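Local coordinates for 3-phytase (Klebsiella pneumoniae, PDB 2WNH), which is a histidine acid phosphatase that probably hydrolyses phytate (inositol hexakisphosphate), removing the phosphate at the 3-position first, at residues R94-L98 and D126-Q132; G43-T47 and Q226-G230. The protein carries 3 engineered substitutions. The contacts are given in a common frame with arbitrary orientation. Residue numbers count along the deposited sequence, not the author numbering.

Interaction 1 of 2, residues R94-L98 and D126-Q132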
loop_
_atom_site.group_PDB
_atom_site.type_symbol
_atom_site.label_atom_id
_atom_site.label_comp_id
_atom_site.label_asym_id
_atom_site.label_seq_id
_atom_site.Cartn_x
_atom_site.Cartn_y
_atom_site.Cartn_z
ATOM N N ARG B 94 -12.060 24.902 -9.583
ATOM C CA ARG B 94 -12.400 26.289 -9.280
ATOM C C ARG B 94 -13.477 26.320 -8.177
ATOM O O ARG B 94 -14.588 25.829 -8.363
ATOM C CB ARG B 94 -12.889 26.998 -10.554
ATOM C CG ARG B 94 -13.279 28.463 -10.297
ATOM C CD ARG B 94 -13.260 29.270 -11.577
ATOM N NE ARG B 94 -13.913 30.575 -11.416
ATOM C CZ ARG B 94 -13.874 31.508 -12.353
ATOM N NH1 ARG B 94 -13.166 31.280 -13.466
ATOM N NH2 ARG B 94 -14.523 32.661 -12.185
ATOM N N ALA B 95 -13.096 26.848 -7.020
ATOM C CA ALA B 95 -13.967 26.934 -5.852
ATOM C C ALA B 95 -14.414 28.361 -5.606
ATOM O O ALA B 95 -13.630 29.306 -5.751
ATOM C CB ALA B 95 -13.254 26.406 -4.614
ATOM N N SER B 96 -15.666 28.506 -5.168
ATOM C CA SER B 96 -16.136 29.761 -4.581
ATOM C C SER B 96 -15.167 30.171 -3.435
ATOM O O SER B 96 -14.641 29.291 -2.721
ATOM C CB SER B 96 -17.565 29.558 -4.072
ATOM O OG SER B 96 -17.905 30.591 -3.177
ATOM N N PRO B 97 -14.877 31.492 -3.282
ATOM C CA PRO B 97 -13.803 31.873 -2.353
ATOM C C PRO B 97 -14.085 31.709 -0.859
ATOM O O PRO B 97 -13.157 31.909 -0.057
ATOM C CB PRO B 97 -13.517 33.355 -2.715
ATOM C CG PRO B 97 -14.779 33.853 -3.305
ATOM C CD PRO B 97 -15.425 32.658 -4.011
ATOM N N LEU B 98 -15.298 31.314 -0.481
ATOM C CA LEU B 98 -15.613 31.088 0.942
ATOM C C LEU B 98 -14.766 29.915 1.450
ATOM O O LEU B 98 -14.395 29.016 0.672
ATOM C CB LEU B 98 -17.107 30.795 1.164
ATOM C CG LEU B 98 -18.058 31.999 1.176
ATOM C CD1 LEU B 98 -18.296 32.476 -0.236
ATOM C CD2 LEU B 98 -19.378 31.643 1.819
ATOM N N ASP B 126 -13.554 38.501 -2.679
ATOM C CA ASP B 126 -14.579 37.654 -2.079
ATOM C C ASP B 126 -15.774 37.441 -3.004
ATOM O O ASP B 126 -16.828 36.993 -2.561
ATOM C CB ASP B 126 -15.024 38.171 -0.706
ATOM C CG ASP B 126 -15.118 39.674 -0.647
ATOM O OD1 ASP B 126 -15.620 40.275 -1.627
ATOM O OD2 ASP B 126 -14.691 40.248 0.390
ATOM N N ALA B 127 -15.593 37.731 -4.292
ATOM C CA ALA B 127 -16.658 37.535 -5.269
ATOM C C ALA B 127 -16.162 36.939 -6.587
ATOM O O ALA B 127 -15.291 37.508 -7.261
ATOM C CB ALA B 127 -17.415 38.860 -5.521
ATOM N N ASP B 128 -16.743 35.799 -6.955
ATOM C CA ASP B 128 -16.440 35.106 -8.196
ATOM C C ASP B 128 -17.674 35.267 -9.070
ATOM O O ASP B 128 -18.758 34.959 -8.622
ATOM C CB ASP B 128 -16.166 33.622 -7.890
ATOM C CG ASP B 128 -15.831 32.790 -9.129
ATOM O OD1 ASP B 128 -16.444 32.980 -10.209
ATOM O OD2 ASP B 128 -14.956 31.902 -8.994
ATOM N N PRO B 129 -17.516 35.754 -10.319
ATOM C CA PRO B 129 -18.688 36.033 -11.171
ATOM C C PRO B 129 -19.514 34.807 -11.611
ATOM O O PRO B 129 -20.619 34.963 -12.115
ATOM C CB PRO B 129 -18.070 36.722 -12.395
ATOM C CG PRO B 129 -16.687 36.186 -12.462
ATOM C CD PRO B 129 -16.251 36.052 -11.024
ATOM N N LEU B 130 -19.002 33.596 -11.398
ATOM C CA LEU B 130 -19.802 32.400 -11.630
ATOM C C LEU B 130 -20.734 32.099 -10.460
ATOM O O LEU B 130 -21.754 31.450 -10.645
ATOM C CB LEU B 130 -18.887 31.191 -11.802
ATOM C CG LEU B 130 -18.039 31.099 -13.069
ATOM C CD1 LEU B 130 -17.050 29.946 -12.888
ATOM C CD2 LEU B 130 -18.938 30.887 -14.310
ATOM N N PHE B 131 -20.360 32.559 -9.267
ATOM C CA PHE B 131 -21.007 32.129 -8.029
ATOM C C PHE B 131 -21.705 33.237 -7.216
ATOM O O PHE B 131 -22.863 33.087 -6.843
ATOM C CB PHE B 131 -19.992 31.393 -7.143
ATOM C CG PHE B 131 -19.244 30.280 -7.849
ATOM C CD1 PHE B 131 -19.915 29.264 -8.528
ATOM C CD2 PHE B 131 -17.849 30.241 -7.791
ATOM C CE1 PHE B 131 -19.200 28.238 -9.165
ATOM C CE2 PHE B 131 -17.139 29.206 -8.394
ATOM C CZ PHE B 131 -17.805 28.221 -9.093
ATOM N N GLN B 132 -20.986 34.325 -6.938
ATOM C CA GLN B 132 -21.525 35.488 -6.213
ATOM C C GLN B 132 -22.143 36.426 -7.240
ATOM O O GLN B 132 -21.721 37.575 -7.395
ATOM C CB GLN B 132 -20.407 36.193 -5.432
ATOM C CG GLN B 132 -19.994 35.460 -4.151
ATOM C CD GLN B 132 -19.203 34.173 -4.408
ATOM O OE1 GLN B 132 -18.271 34.167 -5.208
ATOM N NE2 GLN B 132 -19.584 33.077 -3.731
HETATM O O HOH W 1 -13.532 31.776 -6.832
#
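Phe-131 brings its ring up to the backbone of Arg-94 to Ser-96, Phe-131 CE2 lying 3.6 Å from Ser-96 N, where the strand 91-95 of the histidine phosphatase α/β fold runs out into a loop. The loop 126-132 packs against this strand end, and an Asx turn shapes it: Asp-128 OD1 accepts from Leu-130 N (2.9 Å). The same carboxylate faces Arg-94 in a two-pronged salt bridge, with Arg-94 NE to Asp-128 OD2 at 3.0 Å and Arg-94 NH2 to Asp-128 OD1 at 2.8 Å. An extended arginine suits the place because its guanidinium can also give NH1 to the carbonyls of Ala-401 and Met-402 near the C terminus, while Leu-130 CD1 covers one of its faces. A water donates to Ala-95 O (2.7 Å) and to Asp-128 OD2 (2.6 Å), filling the gap beside the salt bridge. The compact, apolar ring of Pro-97 fits against the loop, with Pro-97 CG 3.7 Å from Asp-126 C and Pro-97 CD 3.4 Å from Gln-132 OE1. Gln-132 works with both ends of its amide: OE1 accepts from Asp-128 N (2.8 Å); Ser-96 OG is also hydrogen-bonded to His-290, and Gln-132 NE2 donates to it, NE2 to OG 3.1 Å.

Interaction 2 of 2, residues G43-T47 and Q226-G230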
loop_
_atom_site.group_PDB
_atom_site.type_symbol
_atom_site.label_atom_id
_atom_site.label_comp_id
_atom_site.label_asym_id
_atom_site.label_seq_id
_atom_site.Cartn_x
_atom_site.Cartn_y
_atom_site.Cartn_z
ATOM N N GLY B 43 -36.701 31.243 20.373
ATOM C CA GLY B 43 -36.461 31.870 21.664
ATOM C C GLY B 43 -35.469 31.131 22.543
ATOM O O GLY B 43 -35.558 31.186 23.767
ATOM N N ARG B 44 -34.521 30.421 21.930
ATOM C CA ARG B 44 -33.493 29.736 22.723
ATOM C C ARG B 44 -32.198 29.540 21.921
ATOM O O ARG B 44 -32.217 29.629 20.693
ATOM C CB ARG B 44 -34.028 28.402 23.278
ATOM C CG ARG B 44 -33.708 27.184 22.465
ATOM C CD ARG B 44 -34.737 26.963 21.416
ATOM N NE ARG B 44 -35.530 25.734 21.492
ATOM C CZ ARG B 44 -35.437 24.723 22.367
ATOM N NH1 ARG B 44 -34.562 24.717 23.351
ATOM N NH2 ARG B 44 -36.255 23.681 22.230
ATOM N N PRO B 45 -31.073 29.297 22.615
ATOM C CA PRO B 45 -29.821 29.021 21.912
ATOM C C PRO B 45 -29.809 27.620 21.320
ATOM O O PRO B 45 -30.395 26.686 21.891
ATOM C CB PRO B 45 -28.770 29.124 23.018
ATOM C CG PRO B 45 -29.523 28.697 24.261
ATOM C CD PRO B 45 -30.896 29.275 24.083
ATOM N N TRP B 46 -29.149 27.493 20.167
ATOM C CA TRP B 46 -28.947 26.214 19.515
ATOM C C TRP B 46 -27.487 25.816 19.719
ATOM O O TRP B 46 -26.634 26.662 20.027
ATOM C CB TRP B 46 -29.242 26.326 18.023
ATOM C CG TRP B 46 -30.687 26.354 17.685
ATOM C CD1 TRP B 46 -31.650 27.174 18.231
ATOM C CD2 TRP B 46 -31.348 25.572 16.685
ATOM N NE1 TRP B 46 -32.871 26.918 17.648
ATOM C CE2 TRP B 46 -32.719 25.944 16.698
ATOM C CE3 TRP B 46 -30.929 24.578 15.790
ATOM C CZ2 TRP B 46 -33.663 25.370 15.838
ATOM C CZ3 TRP B 46 -31.875 23.998 14.933
ATOM C CH2 TRP B 46 -33.223 24.397 14.961
ATOM N N THR B 47 -27.218 24.529 19.543
ATOM C CA THR B 47 -25.880 23.983 19.737
ATOM C C THR B 47 -24.815 24.787 19.000
ATOM O O THR B 47 -24.998 25.181 17.845
ATOM C CB THR B 47 -25.831 22.522 19.276
ATOM O OG1 THR B 47 -26.793 21.769 20.025
ATOM C CG2 THR B 47 -24.424 21.904 19.449
ATOM N N GLN B 226 -27.748 17.089 21.143
ATOM C CA GLN B 226 -27.246 18.348 20.629
ATOM C C GLN B 226 -27.826 18.677 19.258
ATOM O O GLN B 226 -27.533 19.731 18.694
ATOM C CB GLN B 226 -25.724 18.301 20.525
ATOM C CG GLN B 226 -24.989 18.299 21.860
ATOM C CD GLN B 226 -23.488 18.152 21.681
ATOM O OE1 GLN B 226 -22.923 18.589 20.673
ATOM N NE2 GLN B 226 -22.832 17.524 22.653
ATOM N N LEU B 227 -28.616 17.757 18.721
ATOM C CA LEU B 227 -29.226 17.948 17.416
ATOM C C LEU B 227 -30.542 18.713 17.598
ATOM O O LEU B 227 -30.646 19.875 17.194
ATOM C CB LEU B 227 -29.432 16.600 16.692
ATOM C CG LEU B 227 -30.294 16.625 15.420
ATOM C CD1 LEU B 227 -29.678 17.574 14.384
ATOM C CD2 LEU B 227 -30.488 15.236 14.855
ATOM N N ALA B 228 -31.526 18.070 18.218
ATOM C CA ALA B 228 -32.799 18.722 18.516
ATOM C C ALA B 228 -33.193 18.342 19.936
ATOM O O ALA B 228 -34.291 17.828 20.163
ATOM C CB ALA B 228 -33.881 18.284 17.524
ATOM N N TRP B 229 -32.284 18.591 20.877
ATOM C CA TRP B 229 -32.560 18.353 22.300
ATOM C C TRP B 229 -33.109 16.948 22.565
ATOM O O TRP B 229 -33.970 16.756 23.425
ATOM C CB TRP B 229 -33.501 19.449 22.839
ATOM C CG TRP B 229 -32.921 20.830 22.642
ATOM C CD1 TRP B 229 -32.079 21.488 23.494
ATOM C CD2 TRP B 229 -33.105 21.703 21.511
ATOM N NE1 TRP B 229 -31.739 22.713 22.975
ATOM C CE2 TRP B 229 -32.348 22.867 21.758
ATOM C CE3 TRP B 229 -33.840 21.613 20.317
ATOM C CZ2 TRP B 229 -32.306 23.937 20.857
ATOM C CZ3 TRP B 229 -33.787 22.668 19.421
ATOM C CH2 TRP B 229 -33.024 23.814 19.695
ATOM N N GLY B 230 -32.602 15.969 21.816
ATOM C CA GLY B 230 -33.021 14.579 21.959
ATOM C C GLY B 230 -34.327 14.189 21.292
ATOM O O GLY B 230 -34.715 13.043 21.353
#
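Two irregular loops meet here, their backbones closest at one end, where the CA atoms of Thr-47 and Gln-226 lie 5.9 Å apart. From there they diverge, and a cation-pi stack and a T-shaped tryptophan pair bridge the gap between these helix-connecting loops. Gly-43 ends helix 32-42 in a Schellman motif, whose positive phi favours glycine. Trp-229 reaches toward the other loop as the large flat partner. The guanidinium of Arg-44 lies on one face of its indole, planes at 11° and Arg-44 CZ 3.5 Å from the centroid of the six-membered ring of Trp-229; Val-175 O holds Arg-44 NH2. The edge of Trp-229 points at the face of Trp-46: the centroids of the five-membered ring of Trp-46 and the six-membered ring of Trp-229 lie 5.0 Å apart, planes at 80°. Trp-46 is the buried member, packed on Met-210 and Leu-214 of helix 204-219 and bonded through NE1 to Thr-42. Where the backbones converge, a short hydroxyl side chain suffices: Thr-47 OG1 donates to Gln-226 O at 2.5 Å.

How the interactions relate
From the N terminus, the chain first passes 43-47, just after helix 32-42, and later leaves strand 91-95 through 94-98. It makes helix 99-112 and comes back with 126-132, so interaction 1 closes a short loop of 27 intervening residues. After several more helices, including 204-219, it reaches 226-230, where interaction 2 closes a loop of 178 residues. Interaction 1 is thus nested wholly inside interaction 2. The two do not touch: their centres are 32 Å apart and their nearest atoms about 18 Å. Interaction 1 secures a loop to the C-terminal end of strand 91-95, which pairs with strand 284-289 in the large mixed sheet; interaction 2 joins two peripheral, helix-linking loops at the surface.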